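Local coordinates for extracellular solute-binding protein family 5 (Brucella melitensis, PDB 4ONY), which probably captures a peptide or related solute in the periplasm and delivers it to an ABC transporter for import, at residues T97-D109 with W114-S126. Sequence-based numbering, arbitrary orientation.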
loop_
_atom_site.group_PDB
_atom_site.type_symbol
_atom_site.label_atom_id
_atom_site.label_comp_id
_atom_site.label_asym_id
_atom_site.label_seq_id
_atom_site.Cartn_x
_atom_site.Cartn_y
_atom_site.Cartn_z
ATOM N N THR A 97 -14.280 -4.346 -1.284
ATOM C CA THR A 97 -15.685 -4.418 -0.893
ATOM C C THR A 97 -15.882 -3.776 0.487
ATOM O O THR A 97 -15.117 -4.027 1.415
ATOM C CB THR A 97 -16.174 -5.851 -0.840
ATOM O OG1 THR A 97 -15.978 -6.480 -2.121
ATOM C CG2 THR A 97 -17.696 -5.897 -0.479
ATOM N N LEU A 98 -16.920 -2.958 0.580
ATOM C CA LEU A 98 -17.357 -2.299 1.810
ATOM C C LEU A 98 -18.661 -2.885 2.325
ATOM O O LEU A 98 -19.543 -3.223 1.526
ATOM C CB LEU A 98 -17.593 -0.831 1.509
ATOM C CG LEU A 98 -16.439 -0.061 0.812
ATOM C CD1 LEU A 98 -16.859 1.352 0.485
ATOM C CD2 LEU A 98 -15.226 -0.033 1.719
ATOM N N TYR A 99 -18.803 -2.991 3.646
ATOM C CA TYR A 99 -20.029 -3.467 4.294
ATOM C C TYR A 99 -20.554 -2.384 5.244
ATOM O O TYR A 99 -19.868 -1.372 5.500
ATOM C CB TYR A 99 -19.785 -4.798 5.041
ATOM C CG TYR A 99 -19.485 -5.934 4.101
ATOM C CD1 TYR A 99 -20.506 -6.639 3.511
ATOM C CD2 TYR A 99 -18.153 -6.257 3.740
ATOM C CE1 TYR A 99 -20.264 -7.644 2.571
ATOM C CE2 TYR A 99 -17.895 -7.249 2.836
ATOM C CZ TYR A 99 -18.962 -7.936 2.220
ATOM O OH TYR A 99 -18.750 -8.944 1.276
ATOM N N SER A 100 -21.772 -2.583 5.743
ATOM C CA SER A 100 -22.467 -1.595 6.577
ATOM C C SER A 100 -21.669 -1.191 7.837
ATOM O O SER A 100 -21.005 -2.015 8.462
ATOM C CB SER A 100 -23.843 -2.115 6.973
ATOM O OG SER A 100 -24.630 -2.311 5.799
ATOM N N LEU A 101 -21.651 0.097 8.141
ATOM C CA LEU A 101 -21.120 0.578 9.456
ATOM C C LEU A 101 -22.069 1.700 9.888
ATOM O O LEU A 101 -23.244 1.403 10.188
ATOM C CB LEU A 101 -19.665 0.995 9.358
ATOM C CG LEU A 101 -18.957 1.331 10.671
ATOM C CD1 LEU A 101 -18.934 0.104 11.568
ATOM C CD2 LEU A 101 -17.533 1.876 10.414
ATOM N N LEU A 102 -21.663 2.970 9.792
ATOM C CA LEU A 102 -22.621 4.036 10.160
ATOM C C LEU A 102 -23.856 4.018 9.251
ATOM O O LEU A 102 -24.980 4.278 9.717
ATOM C CB LEU A 102 -21.966 5.424 10.171
ATOM C CG LEU A 102 -21.044 5.741 11.354
ATOM C CD1 LEU A 102 -20.279 7.024 11.120
ATOM C CD2 LEU A 102 -21.828 5.875 12.648
ATOM N N ALA A 103 -23.630 3.740 7.969
ATOM C CA ALA A 103 -24.721 3.506 7.043
ATOM C C ALA A 103 -25.179 2.047 7.144
ATOM O O ALA A 103 -24.399 1.127 6.921
ATOM C CB ALA A 103 -24.282 3.831 5.629
ATOM N N GLU A 104 -26.428 1.852 7.533
ATOM C CA GLU A 104 -26.984 0.508 7.644
ATOM C C GLU A 104 -27.302 -0.048 6.257
ATOM O O GLU A 104 -27.183 -1.239 6.035
ATOM C CB GLU A 104 -28.257 0.518 8.496
ATOM C CG GLU A 104 -28.790 -0.869 8.834
ATOM C CD GLU A 104 -29.987 -0.835 9.793
ATOM O OE1 GLU A 104 -30.535 0.245 10.081
ATOM O OE2 GLU A 104 -30.358 -1.904 10.275
ATOM N N LYS A 105 -27.727 0.825 5.350
ATOM C CA LYS A 105 -28.111 0.465 4.007
ATOM C C LYS A 105 -27.541 1.443 2.993
ATOM O O LYS A 105 -27.312 2.588 3.291
ATOM C CB LYS A 105 -29.638 0.458 3.871
ATOM C CG LYS A 105 -30.348 -0.545 4.758
ATOM C CD LYS A 105 -30.174 -1.953 4.185
ATOM C CE LYS A 105 -29.864 -3.041 5.230
ATOM N NZ LYS A 105 -31.123 -3.533 5.876
ATOM N N VAL A 106 -27.335 0.947 1.797
ATOM C CA VAL A 106 -26.822 1.697 0.693
ATOM C C VAL A 106 -27.634 1.369 -0.542
ATOM O O VAL A 106 -28.025 0.222 -0.753
ATOM C CB VAL A 106 -25.325 1.416 0.462
ATOM C CG1 VAL A 106 -25.048 -0.016 0.033
ATOM C CG2 VAL A 106 -24.766 2.360 -0.573
ATOM N N ALA A 107 -27.941 2.388 -1.325
ATOM C CA ALA A 107 -28.493 2.211 -2.675
ATOM C C ALA A 107 -27.652 3.037 -3.632
ATOM O O ALA A 107 -27.067 4.056 -3.246
ATOM C CB ALA A 107 -29.951 2.644 -2.714
ATOM N N ILE A 108 -27.514 2.568 -4.863
ATOM C CA ILE A 108 -26.590 3.203 -5.793
ATOM C C ILE A 108 -27.066 3.054 -7.243
ATOM O O ILE A 108 -27.638 2.042 -7.608
ATOM C CB ILE A 108 -25.159 2.647 -5.627
ATOM C CG1 ILE A 108 -24.151 3.513 -6.400
ATOM C CG2 ILE A 108 -25.057 1.193 -6.074
ATOM C CD1 ILE A 108 -22.705 3.208 -6.052
ATOM N N ASP A 109 -26.825 4.078 -8.042
ATOM C CA ASP A 109 -27.086 4.082 -9.480
ATOM C C ASP A 109 -26.195 3.058 -10.188
ATOM O O ASP A 109 -24.994 3.037 -9.954
ATOM C CB ASP A 109 -26.759 5.498 -9.986
ATOM C CG ASP A 109 -27.070 5.690 -11.449
ATOM O OD1 ASP A 109 -28.147 5.262 -11.906
ATOM O OD2 ASP A 109 -26.198 6.203 -12.173
ATOM N N TRP A 114 -25.211 8.653 -8.654
ATOM C CA TRP A 114 -25.615 8.991 -7.269
ATOM C C TRP A 114 -25.447 7.799 -6.360
ATOM O O TRP A 114 -25.393 6.659 -6.844
ATOM C CB TRP A 114 -27.091 9.487 -7.184
ATOM C CG TRP A 114 -28.090 8.512 -7.711
ATOM C CD1 TRP A 114 -28.615 8.488 -8.960
ATOM C CD2 TRP A 114 -28.669 7.398 -7.013
ATOM N NE1 TRP A 114 -29.486 7.438 -9.094
ATOM C CE2 TRP A 114 -29.547 6.753 -7.915
ATOM C CE3 TRP A 114 -28.524 6.877 -5.720
ATOM C CZ2 TRP A 114 -30.255 5.597 -7.579
ATOM C CZ3 TRP A 114 -29.272 5.747 -5.365
ATOM C CH2 TRP A 114 -30.119 5.115 -6.296
ATOM N N VAL A 115 -25.337 8.069 -5.052
ATOM C CA VAL A 115 -25.332 7.029 -4.033
ATOM C C VAL A 115 -26.131 7.544 -2.851
ATOM O O VAL A 115 -26.088 8.726 -2.536
ATOM C CB VAL A 115 -23.895 6.578 -3.634
ATOM C CG1 VAL A 115 -23.120 7.713 -2.993
ATOM C CG2 VAL A 115 -23.923 5.378 -2.678
ATOM N N GLU A 116 -26.884 6.670 -2.214
ATOM C CA GLU A 116 -27.719 7.059 -1.090
ATOM C C GLU A 116 -27.509 6.098 0.095
ATOM O O GLU A 116 -27.501 4.898 -0.084
ATOM C CB GLU A 116 -29.194 7.123 -1.518
ATOM C CG GLU A 116 -30.163 7.477 -0.377
ATOM C CD GLU A 116 -31.586 7.810 -0.880
ATOM O OE1 GLU A 116 -31.836 7.759 -2.089
ATOM O OE2 GLU A 116 -32.455 8.209 -0.095
ATOM N N PHE A 117 -27.318 6.661 1.281
ATOM C CA PHE A 117 -27.015 5.913 2.501
ATOM C C PHE A 117 -28.119 6.143 3.474
ATOM O O PHE A 117 -28.622 7.281 3.586
ATOM C CB PHE A 117 -25.725 6.435 3.128
ATOM C CG PHE A 117 -24.528 6.330 2.225
ATOM C CD1 PHE A 117 -23.819 5.127 2.113
ATOM C CD2 PHE A 117 -24.094 7.428 1.498
ATOM C CE1 PHE A 117 -22.704 5.023 1.282
ATOM C CE2 PHE A 117 -23.010 7.318 0.652
ATOM C CZ PHE A 117 -22.303 6.125 0.550
ATOM N N THR A 118 -28.496 5.103 4.191
ATOM C CA THR A 118 -29.435 5.240 5.277
ATOM C C THR A 118 -28.698 4.853 6.539
ATOM O O THR A 118 -28.163 3.752 6.626
ATOM C CB THR A 118 -30.674 4.375 5.051
ATOM O OG1 THR A 118 -31.211 4.687 3.770
ATOM C CG2 THR A 118 -31.743 4.588 6.134
ATOM N N LEU A 119 -28.636 5.796 7.480
ATOM C CA LEU A 119 -27.908 5.611 8.724
ATOM C C LEU A 119 -28.631 4.639 9.646
ATOM O O LEU A 119 -29.856 4.538 9.634
ATOM C CB LEU A 119 -27.732 6.934 9.460
ATOM C CG LEU A 119 -27.044 8.064 8.674
ATOM C CD1 LEU A 119 -26.987 9.343 9.511
ATOM C CD2 LEU A 119 -25.655 7.617 8.285
ATOM N N ASN A 120 -27.841 3.922 10.424
ATOM C CA ASN A 120 -28.349 3.015 11.421
ATOM C C ASN A 120 -28.958 3.819 12.575
ATOM O O ASN A 120 -28.307 4.729 13.104
ATOM C CB ASN A 120 -27.179 2.171 11.926
ATOM C CG ASN A 120 -27.635 1.022 12.795
ATOM O OD1 ASN A 120 -28.391 1.226 13.778
ATOM N ND2 ASN A 120 -27.176 -0.176 12.473
ATOM N N PRO A 121 -30.204 3.527 12.946
ATOM C CA PRO A 121 -30.802 4.386 14.002
ATOM C C PRO A 121 -30.136 4.279 15.375
ATOM O O PRO A 121 -30.324 5.159 16.205
ATOM C CB PRO A 121 -32.252 3.921 14.069
ATOM C CG PRO A 121 -32.259 2.556 13.431
ATOM C CD PRO A 121 -31.161 2.564 12.393
ATOM N N LYS A 122 -29.352 3.235 15.610
ATOM C CA LYS A 122 -28.608 3.120 16.863
ATOM C C LYS A 122 -27.299 3.924 16.903
ATOM O O LYS A 122 -26.640 3.954 17.938
ATOM C CB LYS A 122 -28.208 1.676 17.105
ATOM C CG LYS A 122 -29.315 0.698 17.206
ATOM C CD LYS A 122 -28.711 -0.709 17.237
ATOM C CE LYS A 122 -29.785 -1.731 17.577
ATOM N NZ LYS A 122 -29.184 -3.091 17.784
ATOM N N ALA A 123 -26.885 4.518 15.791
ATOM C CA ALA A 123 -25.550 5.135 15.740
ATOM C C ALA A 123 -25.461 6.317 16.707
ATOM O O ALA A 123 -26.300 7.194 16.647
ATOM C CB ALA A 123 -25.243 5.596 14.340
ATOM N N LYS A 124 -24.443 6.322 17.568
ATOM C CA LYS A 124 -24.207 7.372 18.553
ATOM C C LYS A 124 -22.729 7.740 18.647
ATOM O O LYS A 124 -21.837 6.881 18.536
ATOM C CB LYS A 124 -24.660 6.950 19.960
ATOM C CG LYS A 124 -26.123 6.550 20.057
ATOM C CD LYS A 124 -26.500 5.911 21.420
ATOM C CE LYS A 124 -26.102 4.415 21.596
ATOM N NZ LYS A 124 -26.891 3.337 20.827
ATOM N N TRP A 125 -22.503 9.025 18.865
ATOM C CA TRP A 125 -21.231 9.575 19.325
ATOM C C TRP A 125 -20.896 8.989 20.696
ATOM O O TRP A 125 -21.785 8.460 21.389
ATOM C CB TRP A 125 -21.328 11.129 19.366
ATOM C CG TRP A 125 -21.714 11.684 18.039
ATOM C CD1 TRP A 125 -22.916 12.234 17.673
ATOM C CD2 TRP A 125 -20.910 11.658 16.853
ATOM N NE1 TRP A 125 -22.880 12.614 16.346
ATOM C CE2 TRP A 125 -21.667 12.246 15.816
ATOM C CE3 TRP A 125 -19.642 11.192 16.577
ATOM C CZ2 TRP A 125 -21.176 12.376 14.510
ATOM C CZ3 TRP A 125 -19.131 11.317 15.262
ATOM C CH2 TRP A 125 -19.912 11.906 14.256
ATOM N N SER A 126 -19.619 9.014 21.061
ATOM C CA SER A 126 -19.174 8.406 22.318
ATOM C C SER A 126 -19.715 9.151 23.524
ATOM O O SER A 126 -19.722 8.602 24.594
ATOM C CB SER A 126 -17.628 8.340 22.425
ATOM O OG SER A 126 -17.025 9.622 22.418
HETATM O O HOH W 1 -25.199 -0.570 10.401
HETATM O O HOH W 2 -31.431 2.261 8.847
#
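At the open end of the hairpin formed by 105-108 and 114-119, E104 and K105 both donate to T118 O, a classic beta bulge in an antiparallel ladder. The E104 N–T118 O bond is short but bent (2.7 Å, 131° at the hydrogen), whereas K105 N reaches T118 O at 3.2 Å almost straight; both donors lie in the carbonyl plane. Toward the turn, A107 N bonds to E116 O and E116 N to A107 O, both at 2.8 Å. Beside the D109 N–W114 O rung (3.2 Å), the W114 indole folds back across the partner strand, its CG set between backbone N and carbonyl carbon (chi1 58°). D109 CB then sits over the face of the five-membered ring, 3.6 Å from its centroid, a CH-pi contact. On the face carrying V106, V115 and F117, V106 CG2 touches both V115 CG2 and F117 CE1, and A103 CB reaches F117 CD1 from the bulge region at 3.8 Å; helix 181-187 packs against F117. Near the bulge, the E104 carboxylate stacks on the N120 amide, their planes 14° apart. A water joining L101 O to N120 ND2 and an Asx turn, K122 N to N120 OD1, help to fix the amide's rotation. Farther out, E116 OE1 forms a salt bridge with R170 and OE2 a hydrogen bond with T164; with T118 OG1–S168 OG these link the hairpin to strands 158-165 and 168-173. Because T118 O accepts from both bulge residues, the extra residue is accommodated and the ladder continues to N120 N–L102 O.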